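Local coordinates for 3,4-dihydroxybenzoate decarboxylase (Enterobacter cloacae, PDB 5NY5), which decarboxylates 3,4-dihydroxybenzoate and can run in the para-carboxylation direction on catechols, as a prenylated-flavin-dependent enzyme of the UbiD family, at residues 145-150 against 172-177; 178-183 against 302-307. All coordinates share one frame; numbering follows the deposited sequence.

How the contacts relate
Both contacts are antiparallel pairings in one antiparallel sheet, and their centres lie about 9 Å apart. Contact 1 joins strands 148-157 and 165-174; contact 2 joins strand 179-182, next in the chain, to strand 303-311. The strands 165-174 and 179-182 are themselves neighbours, tied by a probable hydrogen bond from Ser181 N to Cys173 O (2.9 Å). Gln175 NE2 probably also bonds Ser181 OG at 2.7 Å, and Leu172 CD2 packs on the selenium of Met182 at 3.8 Å. The prenylated FMN site, empty in this chain, lies close by: His170 and Arg171, which bind the cofactor in another structure of this protein, directly precede 172-177, and Phe183, which also binds it, ends 178-183.

Contact 1 (145-150 against 172-177); sequences AGPFFC and LCVQER
Phe148 lays its ring against Cys173 where the strands starting at 148 and ending near 174 run side by side, the open end of the hairpin 148-157/165-174, away from its turn. Tracing Phe148 outward, CB and CG pass the carbonyl of Leu172, with CG 3.9 Å from Leu172 O. CD1 comes closer to the same oxygen, 3.4 Å. Farther out the ring meets cysteine: CE1 and CZ lie against Cys173 CB, with Phe148 CZ 3.7 Å from it, while CE2 is near both CB and SG of Cys173. Cys173 CB therefore sits over one face of the ring, displaced toward the rim, in a CH-pi contact. With SG anti to its backbone N (chi1 -179°), the sulfur also stays above that face, 4.4 Å from SG to the Phe148 ring centroid, a sulfur-aromatic contact.

Phe148 and Cys173 form the non-hydrogen-bonded pair, and Phe149 and Leu172, whose side chains go to the other face, the hydrogen-bonded one. Phe149 N binds Leu172 O at 2.8 Å, and Leu172 N returns a bond to Phe149 O. Just before the strand, Pro147 O accepts from Val174 N (N-H...O angle 167°). The ring of Pro147 crosses the Val174 side chain at about a right angle, Pro147 CG 3.6 Å from Val174 CB. One methyl group of Val174, CG2, meets Phe149 CE2 at 3.7 Å.

The contact is thus mainly apolar and buried; three backbone hydrogen bonds cross it, while the backbones of Phe148 and Cys173 pair outward with Pro138 and Ser181. Phe148 also lies about 4 Å, side chain to side chain, from Arg171, a prenylated-FMN-binding residue, so the pairing backs the strand carrying part of that site.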
# COMPACT_ATOMS: atom_id res chain seq x y z
N ALA A 145 -34.39 13.29 -24.32
CA ALA A 145 -35.47 12.38 -24.66
C ALA A 145 -36.70 13.12 -25.17
O ALA A 145 -37.53 12.52 -25.86
CB ALA A 145 -35.85 11.53 -23.45
N GLY A 146 -36.83 14.40 -24.84
CA GLY A 146 -37.97 15.19 -25.23
C GLY A 146 -38.06 16.43 -24.36
O GLY A 146 -37.22 16.65 -23.49
N PRO A 147 -39.07 17.26 -24.59
CA PRO A 147 -39.27 18.43 -23.73
C PRO A 147 -39.46 18.00 -22.28
O PRO A 147 -40.11 17.00 -21.99
CB PRO A 147 -40.52 19.09 -24.31
CG PRO A 147 -41.14 18.08 -25.21
CD PRO A 147 -40.03 17.22 -25.71
N PHE A 148 -38.89 18.78 -21.37
CA PHE A 148 -38.81 18.43 -19.96
C PHE A 148 -39.31 19.57 -19.09
O PHE A 148 -39.02 20.74 -19.35
CB PHE A 148 -37.37 18.09 -19.55
CG PHE A 148 -37.06 16.62 -19.51
CD1 PHE A 148 -37.42 15.87 -18.41
CD2 PHE A 148 -36.39 16.01 -20.55
CE1 PHE A 148 -37.14 14.51 -18.36
CE2 PHE A 148 -36.10 14.66 -20.51
CZ PHE A 148 -36.48 13.91 -19.41
N PHE A 149 -40.06 19.21 -18.05
CA PHE A 149 -40.27 20.07 -16.89
C PHE A 149 -39.37 19.56 -15.78
O PHE A 149 -39.40 18.36 -15.46
CB PHE A 149 -41.73 20.06 -16.43
CG PHE A 149 -42.71 20.49 -17.48
CD1 PHE A 149 -42.90 21.83 -17.76
CD2 PHE A 149 -43.47 19.56 -18.17
CE1 PHE A 149 -43.80 22.23 -18.72
CE2 PHE A 149 -44.38 19.96 -19.13
CZ PHE A 149 -44.55 21.29 -19.40
N CYS A 150 -38.56 20.44 -15.21
CA CYS A 150 -37.54 20.02 -14.26
C CYS A 150 -37.78 20.47 -12.83
O CYS A 150 -37.04 20.04 -11.94
CB CYS A 150 -36.16 20.52 -14.73
SG CYS A 150 -35.66 19.87 -16.33
N LEU A 172 -40.35 15.73 -15.49
CA LEU A 172 -41.35 15.10 -16.33
C LEU A 172 -41.04 15.39 -17.79
O LEU A 172 -40.76 16.53 -18.16
CB LEU A 172 -42.76 15.59 -15.99
CG LEU A 172 -43.29 15.23 -14.59
CD1 LEU A 172 -42.88 16.26 -13.56
CD2 LEU A 172 -44.79 15.06 -14.63
N CYS A 173 -41.11 14.35 -18.62
CA CYS A 173 -40.87 14.47 -20.05
C CYS A 173 -42.20 14.43 -20.79
O CYS A 173 -43.04 13.57 -20.52
CB CYS A 173 -39.95 13.35 -20.54
SG CYS A 173 -39.56 13.41 -22.30
N VAL A 174 -42.38 15.36 -21.72
CA VAL A 174 -43.62 15.43 -22.49
C VAL A 174 -43.63 14.30 -23.52
O VAL A 174 -42.71 14.18 -24.33
CB VAL A 174 -43.78 16.80 -23.16
CG1 VAL A 174 -45.02 16.82 -24.04
CG2 VAL A 174 -43.84 17.89 -22.12
N GLN A 175 -44.67 13.48 -23.48
CA GLN A 175 -44.79 12.33 -24.37
C GLN A 175 -45.89 12.49 -25.40
O GLN A 175 -45.66 12.30 -26.60
CB GLN A 175 -45.03 11.05 -23.55
CG GLN A 175 -43.96 10.76 -22.51
CD GLN A 175 -42.61 10.44 -23.13
OE1 GLN A 175 -42.51 10.14 -24.32
NE2 GLN A 175 -41.57 10.49 -22.32
N GLU A 176 -47.10 12.84 -24.97
CA GLU A 176 -48.22 13.01 -25.88
C GLU A 176 -48.93 14.34 -25.62
O GLU A 176 -48.47 15.14 -24.80
CB GLU A 176 -49.21 11.85 -25.75
CG GLU A 176 -48.59 10.48 -25.91
CD GLU A 176 -48.16 10.19 -27.33
OE1 GLU A 176 -48.58 10.91 -28.25
OE2 GLU A 176 -47.39 9.22 -27.52
N ARG A 177 -50.05 14.58 -26.31
CA ARG A 177 -50.84 15.77 -26.04
C ARG A 177 -51.42 15.76 -24.63
O ARG A 177 -51.74 16.83 -24.10
CB ARG A 177 -51.97 15.90 -27.06
CG ARG A 177 -52.75 14.62 -27.29
CD ARG A 177 -54.18 14.90 -27.71
NE ARG A 177 -55.06 15.13 -26.56
CZ ARG A 177 -56.38 15.18 -26.62
NH1 ARG A 177 -57.09 15.39 -25.53
NH2 ARG A 177 -57.00 15.01 -27.78

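Contact 2 (178-183 against 302-307)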
# COMPACT_ATOMS: atom_id res chain seq x y z
N ASP A 178 -51.58 14.58 -24.02
CA ASP A 178 -52.16 14.50 -22.69
C ASP A 178 -51.42 13.51 -21.79
O ASP A 178 -52.00 13.02 -20.82
CB ASP A 178 -53.64 14.13 -22.76
CG ASP A 178 -53.87 12.81 -23.48
OD1 ASP A 178 -52.93 12.31 -24.13
OD2 ASP A 178 -55.00 12.29 -23.41
N GLU A 179 -50.15 13.21 -22.09
CA GLU A 179 -49.39 12.22 -21.35
C GLU A 179 -48.00 12.75 -21.04
O GLU A 179 -47.37 13.41 -21.87
CB GLU A 179 -49.29 10.90 -22.12
CG GLU A 179 -50.62 10.24 -22.40
CD GLU A 179 -50.48 8.97 -23.20
OE1 GLU A 179 -49.33 8.53 -23.41
OE2 GLU A 179 -51.52 8.41 -23.61
N LEU A 180 -47.52 12.44 -19.83
CA LEU A 180 -46.17 12.76 -19.40
C LEU A 180 -45.54 11.53 -18.77
O LEU A 180 -46.23 10.70 -18.16
CB LEU A 180 -46.15 13.91 -18.38
CG LEU A 180 -46.75 15.25 -18.78
CD1 LEU A 180 -47.19 15.99 -17.53
CD2 LEU A 180 -45.74 16.08 -19.54
N SER A 181 -44.22 11.41 -18.92
CA SER A 181 -43.46 10.36 -18.26
C SER A 181 -42.77 10.95 -17.04
O SER A 181 -42.11 12.00 -17.13
CB SER A 181 -42.44 9.74 -19.20
OG SER A 181 -41.49 10.70 -19.63
N MSE A 182 -42.92 10.29 -15.89
CA MSE A 182 -42.37 10.80 -14.65
C MSE A 182 -41.72 9.69 -13.82
O MSE A 182 -42.36 8.69 -13.51
CB MSE A 182 -43.46 11.49 -13.83
CG MSE A 182 -43.10 11.72 -12.37
SE MSE A 182 -44.29 13.00 -11.49
CE MSE A 182 -44.24 12.26 -9.69
N PHE A 183 -40.45 9.87 -13.49
CA PHE A 183 -39.73 8.91 -12.67
C PHE A 183 -40.01 9.14 -11.19
O PHE A 183 -40.19 10.27 -10.74
CB PHE A 183 -38.22 9.00 -12.94
CG PHE A 183 -37.39 8.17 -12.01
CD1 PHE A 183 -37.25 6.81 -12.21
CD2 PHE A 183 -36.74 8.76 -10.93
CE1 PHE A 183 -36.48 6.05 -11.35
CE2 PHE A 183 -35.97 7.99 -10.07
CZ PHE A 183 -35.84 6.64 -10.28
N PRO A 302 -43.57 5.18 -15.39
CA PRO A 302 -45.02 5.36 -15.24
C PRO A 302 -45.49 6.62 -15.95
O PRO A 302 -44.79 7.64 -15.97
CB PRO A 302 -45.21 5.46 -13.72
CG PRO A 302 -43.89 5.89 -13.20
CD PRO A 302 -42.86 5.28 -14.11
N VAL A 303 -46.69 6.55 -16.52
CA VAL A 303 -47.24 7.61 -17.34
C VAL A 303 -48.22 8.43 -16.50
O VAL A 303 -49.05 7.87 -15.78
CB VAL A 303 -47.94 7.04 -18.59
CG1 VAL A 303 -48.76 8.11 -19.29
CG2 VAL A 303 -46.91 6.46 -19.54
N ILE A 304 -48.11 9.75 -16.59
CA ILE A 304 -49.08 10.66 -16.00
C ILE A 304 -50.04 11.10 -17.10
O ILE A 304 -49.62 11.69 -18.10
CB ILE A 304 -48.41 11.87 -15.34
CG1 ILE A 304 -47.85 11.49 -13.97
CG2 ILE A 304 -49.39 13.02 -15.20
CD1 ILE A 304 -47.46 12.67 -13.13
N LYS A 305 -51.32 10.80 -16.92
CA LYS A 305 -52.38 11.24 -17.83
C LYS A 305 -52.98 12.51 -17.25
O LYS A 305 -53.67 12.46 -16.22
CB LYS A 305 -53.43 10.15 -18.00
CG LYS A 305 -54.42 10.38 -19.13
CD LYS A 305 -53.89 9.84 -20.45
CE LYS A 305 -54.99 9.75 -21.48
NZ LYS A 305 -54.52 9.15 -22.76
N VAL A 306 -52.73 13.64 -17.90
CA VAL A 306 -53.20 14.91 -17.38
C VAL A 306 -54.70 15.03 -17.59
O VAL A 306 -55.23 14.68 -18.65
CB VAL A 306 -52.44 16.08 -18.03
CG1 VAL A 306 -52.54 16.01 -19.54
CG2 VAL A 306 -52.98 17.42 -17.53
N LYS A 307 -55.40 15.51 -16.56
CA LYS A 307 -56.83 15.79 -16.66
C LYS A 307 -57.13 17.26 -16.84
O LYS A 307 -58.09 17.61 -17.53
CB LYS A 307 -57.55 15.28 -15.41
CG LYS A 307 -57.44 13.78 -15.20
CD LYS A 307 -57.96 13.03 -16.41
CE LYS A 307 -57.80 11.53 -16.25
NZ LYS A 307 -58.27 10.79 -17.45
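This is an antiparallel strand pairing within the antiparallel sheet of the Rift-related domain, bringing strand 179-182 alongside strand 303-311 although more than a hundred residues separate them in sequence. Four backbone bonds fix the register. Leu180 and Ile304 form the hydrogen-bonded pair, Ile304 N to Leu180 O at 2.6 Å, with Leu180 N giving to Ile304 O. Met182 N reaches Pro302 O almost straight (N-H...O 173°), and Val306 N approaches Asp178 O from above the carbonyl plane.

At the partly exposed end, Lys305 joins two carboxylates. Its CG is anti to the backbone N (chi1 -168°), and a bend at chi2 (87°) turns CD toward strand 179-182. Lys305 CD then passes Glu179 CG at 3.8 Å, and the ammonium ends between the acids: NZ lies 3.2 Å from Glu179 OE2, on the anti lone pair of that oxygen, and 3.2 Å from Asp178 OD2. Lys305 also touches a crystal neighbour, which may influence its pose. Beside this network Val303 CG1 packs on Glu179 CB at 4.0 Å.

The face opposite Glu179 and Lys305, that of Leu180 and Ile304, is apolar. Met182, present as selenomethionine, crosses Ile304 obliquely, its SE 3.6 Å from Ile304 CD1. Beyond the strand, Phe183 O accepts a hydrogen bond from His170 ND1; both residues bind the prenylated flavin in another structure of this protein.

The Glu179 and Lys305 side thus carries the salt bridges at its partly exposed end, along with Val303, and the shared ammonium would be expected to ease the repulsion between Asp178 and Glu179.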